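Long-range contact in exodeoxyribonuclease 10 (Escherichia coli, PDB 4FZX), which degrades single-stranded and double-stranded DNA exonucleolytically in the 3' to 5' direction, using magnesium ions as cofactor: residues P32-D40 with K61-Y71. Residues are numbered along the deposited sequence; the frame is centred on the assembly and turned at random.
Sequences PMSHLVRPD and KPWIEDVIPHY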
loop_
_atom_site.group_PDB
_atom_site.type_symbol
_atom_site.label_atom_id
_atom_site.label_comp_id
_atom_site.label_asym_id
_atom_site.label_seq_id
_atom_site.Cartn_x
_atom_site.Cartn_y
_atom_site.Cartn_z
ATOM N N PRO C 32 5.103 37.429 21.605
ATOM C CA PRO C 32 5.305 36.515 22.741
ATOM C C PRO C 32 4.385 36.813 23.933
ATOM O O PRO C 32 4.160 37.963 24.280
ATOM C CB PRO C 32 6.767 36.756 23.133
ATOM C CG PRO C 32 7.048 38.168 22.664
ATOM C CD PRO C 32 6.276 38.294 21.375
HETATM N N MSE C 33 3.959 35.758 24.606
HETATM C CA MSE C 33 3.048 35.864 25.731
HETATM C C MSE C 33 3.332 34.668 26.654
HETATM O O MSE C 33 3.494 33.560 26.175
HETATM C CB MSE C 33 1.602 35.796 25.213
HETATM C CG MSE C 33 0.542 36.037 26.261
HETATM SE SE MSE C 33 -1.278 36.133 25.510
HETATM C CE MSE C 33 -1.061 37.582 24.258
ATOM N N SER C 34 3.431 34.903 27.959
ATOM C CA SER C 34 3.520 33.808 28.923
ATOM C C SER C 34 2.891 34.176 30.239
ATOM O O SER C 34 2.908 35.341 30.656
ATOM C CB SER C 34 4.975 33.382 29.154
ATOM O OG SER C 34 5.758 34.471 29.619
ATOM N N HIS C 35 2.342 33.177 30.906
ATOM C CA HIS C 35 1.860 33.366 32.255
ATOM C C HIS C 35 2.265 32.157 33.067
ATOM O O HIS C 35 2.024 31.004 32.641
ATOM C CB HIS C 35 0.329 33.467 32.283
ATOM C CG HIS C 35 -0.210 34.651 31.554
ATOM N ND1 HIS C 35 -0.363 34.675 30.183
ATOM C CD2 HIS C 35 -0.590 35.873 32.000
ATOM C CE1 HIS C 35 -0.852 35.849 29.822
ATOM N NE2 HIS C 35 -1.020 36.585 30.907
ATOM N N LEU C 36 2.761 32.412 34.278
ATOM C CA LEU C 36 2.725 31.404 35.318
ATOM C C LEU C 36 1.313 31.294 35.861
ATOM O O LEU C 36 0.616 32.301 36.011
ATOM C CB LEU C 36 3.700 31.751 36.442
ATOM C CG LEU C 36 5.163 31.507 36.096
ATOM C CD1 LEU C 36 6.078 32.444 36.906
ATOM C CD2 LEU C 36 5.505 30.036 36.335
ATOM N N VAL C 37 0.942 30.089 36.263
ATOM C CA VAL C 37 -0.434 29.779 36.545
ATOM C C VAL C 37 -0.530 28.962 37.830
ATOM O O VAL C 37 0.273 28.046 38.055
ATOM C CB VAL C 37 -1.057 28.953 35.404
ATOM C CG1 VAL C 37 -2.455 28.452 35.801
ATOM C CG2 VAL C 37 -1.097 29.762 34.126
ATOM N N ARG C 38 -1.516 29.291 38.661
ATOM C CA ARG C 38 -1.810 28.501 39.842
ATOM C C ARG C 38 -2.578 27.229 39.477
ATOM O O ARG C 38 -3.656 27.298 38.933
ATOM C CB ARG C 38 -2.619 29.331 40.829
ATOM C CG ARG C 38 -2.770 28.708 42.204
ATOM C CD ARG C 38 -3.624 29.610 43.053
ATOM N NE ARG C 38 -3.881 29.063 44.382
ATOM C CZ ARG C 38 -4.687 29.634 45.273
ATOM N NH1 ARG C 38 -5.331 30.760 44.970
ATOM N NH2 ARG C 38 -4.862 29.077 46.465
ATOM N N PRO C 39 -2.012 26.059 39.777
ATOM C CA PRO C 39 -2.622 24.831 39.277
ATOM C C PRO C 39 -3.802 24.374 40.141
ATOM O O PRO C 39 -3.938 24.808 41.275
ATOM C CB PRO C 39 -1.477 23.821 39.375
ATOM C CG PRO C 39 -0.677 24.308 40.531
ATOM C CD PRO C 39 -0.744 25.804 40.488
ATOM N N ASP C 40 -4.632 23.485 39.603
ATOM C CA ASP C 40 -5.801 22.996 40.319
ATOM C C ASP C 40 -5.425 21.830 41.246
ATOM O O ASP C 40 -6.295 21.169 41.809
ATOM C CB ASP C 40 -6.897 22.563 39.328
ATOM C CG ASP C 40 -6.441 21.436 38.382
ATOM O OD1 ASP C 40 -5.296 20.952 38.501
ATOM O OD2 ASP C 40 -7.234 21.036 37.505
ATOM N N LYS C 61 -0.670 33.069 41.824
ATOM C CA LYS C 61 -0.859 33.369 40.413
ATOM C C LYS C 61 -2.317 33.206 40.044
ATOM O O LYS C 61 -3.091 32.660 40.804
ATOM C CB LYS C 61 0.035 32.471 39.547
ATOM C CG LYS C 61 1.513 32.802 39.656
ATOM C CD LYS C 61 1.766 34.222 39.178
ATOM C CE LYS C 61 3.235 34.573 39.147
ATOM N NZ LYS C 61 3.720 34.862 40.507
ATOM N N PRO C 62 -2.703 33.700 38.869
ATOM C CA PRO C 62 -4.091 33.493 38.447
ATOM C C PRO C 62 -4.375 32.016 38.112
ATOM O O PRO C 62 -3.452 31.275 37.750
ATOM C CB PRO C 62 -4.219 34.368 37.192
ATOM C CG PRO C 62 -3.020 35.280 37.198
ATOM C CD PRO C 62 -1.954 34.617 37.987
ATOM N N TRP C 63 -5.641 31.600 38.238
ATOM C CA TRP C 63 -6.078 30.284 37.750
ATOM C C TRP C 63 -6.046 30.243 36.231
ATOM O O TRP C 63 -6.040 31.293 35.592
ATOM C CB TRP C 63 -7.499 29.971 38.224
ATOM C CG TRP C 63 -7.702 30.087 39.715
ATOM C CD1 TRP C 63 -8.435 31.043 40.370
ATOM C CD2 TRP C 63 -7.265 29.161 40.721
ATOM N NE1 TRP C 63 -8.443 30.793 41.720
ATOM C CE2 TRP C 63 -7.755 29.637 41.966
ATOM C CE3 TRP C 63 -6.512 27.981 40.696
ATOM C CZ2 TRP C 63 -7.484 28.996 43.175
ATOM C CZ3 TRP C 63 -6.252 27.328 41.902
ATOM C CH2 TRP C 63 -6.760 27.830 43.126
ATOM N N ILE C 64 -6.020 29.042 35.653
ATOM C CA ILE C 64 -5.974 28.908 34.195
ATOM C C ILE C 64 -7.153 29.619 33.507
ATOM O O ILE C 64 -6.973 30.266 32.472
ATOM C CB ILE C 64 -5.853 27.414 33.723
ATOM C CG1 ILE C 64 -5.661 27.324 32.209
ATOM C CG2 ILE C 64 -7.056 26.573 34.149
ATOM C CD1 ILE C 64 -4.469 28.094 31.687
ATOM N N GLU C 65 -8.338 29.514 34.109
ATOM C CA GLU C 65 -9.553 30.157 33.598
ATOM C C GLU C 65 -9.381 31.666 33.444
ATOM O O GLU C 65 -9.905 32.266 32.509
ATOM C CB GLU C 65 -10.734 29.866 34.531
ATOM C CG GLU C 65 -11.238 28.439 34.453
ATOM C CD GLU C 65 -10.413 27.456 35.296
ATOM O OE1 GLU C 65 -10.592 26.224 35.101
ATOM O OE2 GLU C 65 -9.594 27.910 36.140
ATOM N N ASP C 66 -8.624 32.261 34.361
ATOM C CA ASP C 66 -8.423 33.703 34.420
ATOM C C ASP C 66 -7.514 34.162 33.288
ATOM O O ASP C 66 -7.521 35.329 32.907
ATOM C CB ASP C 66 -7.774 34.085 35.760
ATOM C CG ASP C 66 -8.683 33.812 36.967
ATOM O OD1 ASP C 66 -9.927 33.862 36.812
ATOM O OD2 ASP C 66 -8.134 33.594 38.083
ATOM N N VAL C 67 -6.711 33.242 32.774
ATOM C CA VAL C 67 -5.539 33.594 31.976
ATOM C C VAL C 67 -5.756 33.142 30.531
ATOM O O VAL C 67 -5.381 33.835 29.577
ATOM C CB VAL C 67 -4.238 32.970 32.622
ATOM C CG1 VAL C 67 -3.387 32.270 31.613
ATOM C CG2 VAL C 67 -3.452 34.036 33.408
ATOM N N ILE C 68 -6.516 32.065 30.375
ATOM C CA ILE C 68 -6.723 31.471 29.051
ATOM C C ILE C 68 -7.329 32.413 27.994
ATOM O O ILE C 68 -6.925 32.363 26.829
ATOM C CB ILE C 68 -7.450 30.097 29.110
ATOM C CG1 ILE C 68 -7.148 29.284 27.852
ATOM C CG2 ILE C 68 -8.942 30.261 29.312
ATOM C CD1 ILE C 68 -5.656 29.012 27.639
ATOM N N PRO C 69 -8.213 33.346 28.410
ATOM C CA PRO C 69 -8.821 34.197 27.372
ATOM C C PRO C 69 -7.825 35.069 26.611
ATOM O O PRO C 69 -8.071 35.397 25.459
ATOM C CB PRO C 69 -9.826 35.056 28.152
ATOM C CG PRO C 69 -10.106 34.248 29.413
ATOM C CD PRO C 69 -8.779 33.620 29.741
ATOM N N HIS C 70 -6.661 35.333 27.198
ATOM C CA HIS C 70 -5.619 36.127 26.524
ATOM C C HIS C 70 -5.013 35.425 25.327
ATOM O O HIS C 70 -4.413 36.059 24.461
ATOM C CB HIS C 70 -4.511 36.492 27.505
ATOM C CG HIS C 70 -4.984 37.302 28.669
ATOM N ND1 HIS C 70 -4.722 36.953 29.974
ATOM C CD2 HIS C 70 -5.729 38.434 28.723
ATOM C CE1 HIS C 70 -5.287 37.828 30.784
ATOM N NE2 HIS C 70 -5.905 38.737 30.049
ATOM N N TYR C 71 -5.223 34.120 25.259
ATOM C CA TYR C 71 -4.706 33.291 24.181
ATOM C C TYR C 71 -5.732 33.046 23.072
ATOM O O TYR C 71 -5.377 32.520 21.997
ATOM C CB TYR C 71 -4.180 31.961 24.754
ATOM C CG TYR C 71 -3.003 32.179 25.691
ATOM C CD1 TYR C 71 -1.696 32.168 25.210
ATOM C CD2 TYR C 71 -3.209 32.539 27.024
ATOM C CE1 TYR C 71 -0.606 32.465 26.058
ATOM C CE2 TYR C 71 -2.140 32.847 27.873
ATOM C CZ TYR C 71 -0.837 32.793 27.382
ATOM O OH TYR C 71 0.218 33.084 28.216
HETATM O O HOH W 1 -5.432 26.492 37.140
#
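His35 and Tyr71 share the one side-chain hydrogen bond across this contact: ND1 of His35 lies 2.6 Å from OH of Tyr71, at an angle of 162°, with the hydroxyl in the imidazole plane. The two rings meet rim to rim, their planes turned by 72°, so the polar atoms and not the faces make the pairing.

One face each of two aromatic rings is met by a long side chain. Met33, a selenomethionine here, has CG anti to its backbone N (chi1 -174°) and an extended chi2, which together carry SE over the Tyr71 ring, 3.8 Å from its centroid, in a Met-aromatic contact. Arg38 runs extended alongside Trp63: its CD makes a CH-pi contact 3.7 Å from the centroid of the six-membered ring, and farther out the guanidinium lies nearly flat on the same indole, offset toward the rim.

Backbone polar groups join the two segments beyond the strand. Arg38 N donates to Pro62 O over 2.9 Å, and one water links Arg38 O to Ile64 N.

Van der Waals contacts occupy the middle: Val67 CG2 comes within 3.7 Å of His35 CD2, and Val37 CG1 meets Ile64 CB at 4.1 Å.

Replacing Tyr71 by a phenylalanine would probably leave His35 ND1 without its hydroxyl mate and the imidazole freer to turn, although a ring would remain beneath the selenium.

The segment 61-71 thus packs on one face of the sheet at an outermost strand, 28-36, with Tyr71 reaching on to Ile19 of strand 16-25, while Ser34 turns to helix 136-154 on the opposite face. Since one hydroxyl bond and one backbone bond are the direct hydrogen bonds across it, the contact probably relies largely on ring-face and apolar packing, with polar links fixing its register.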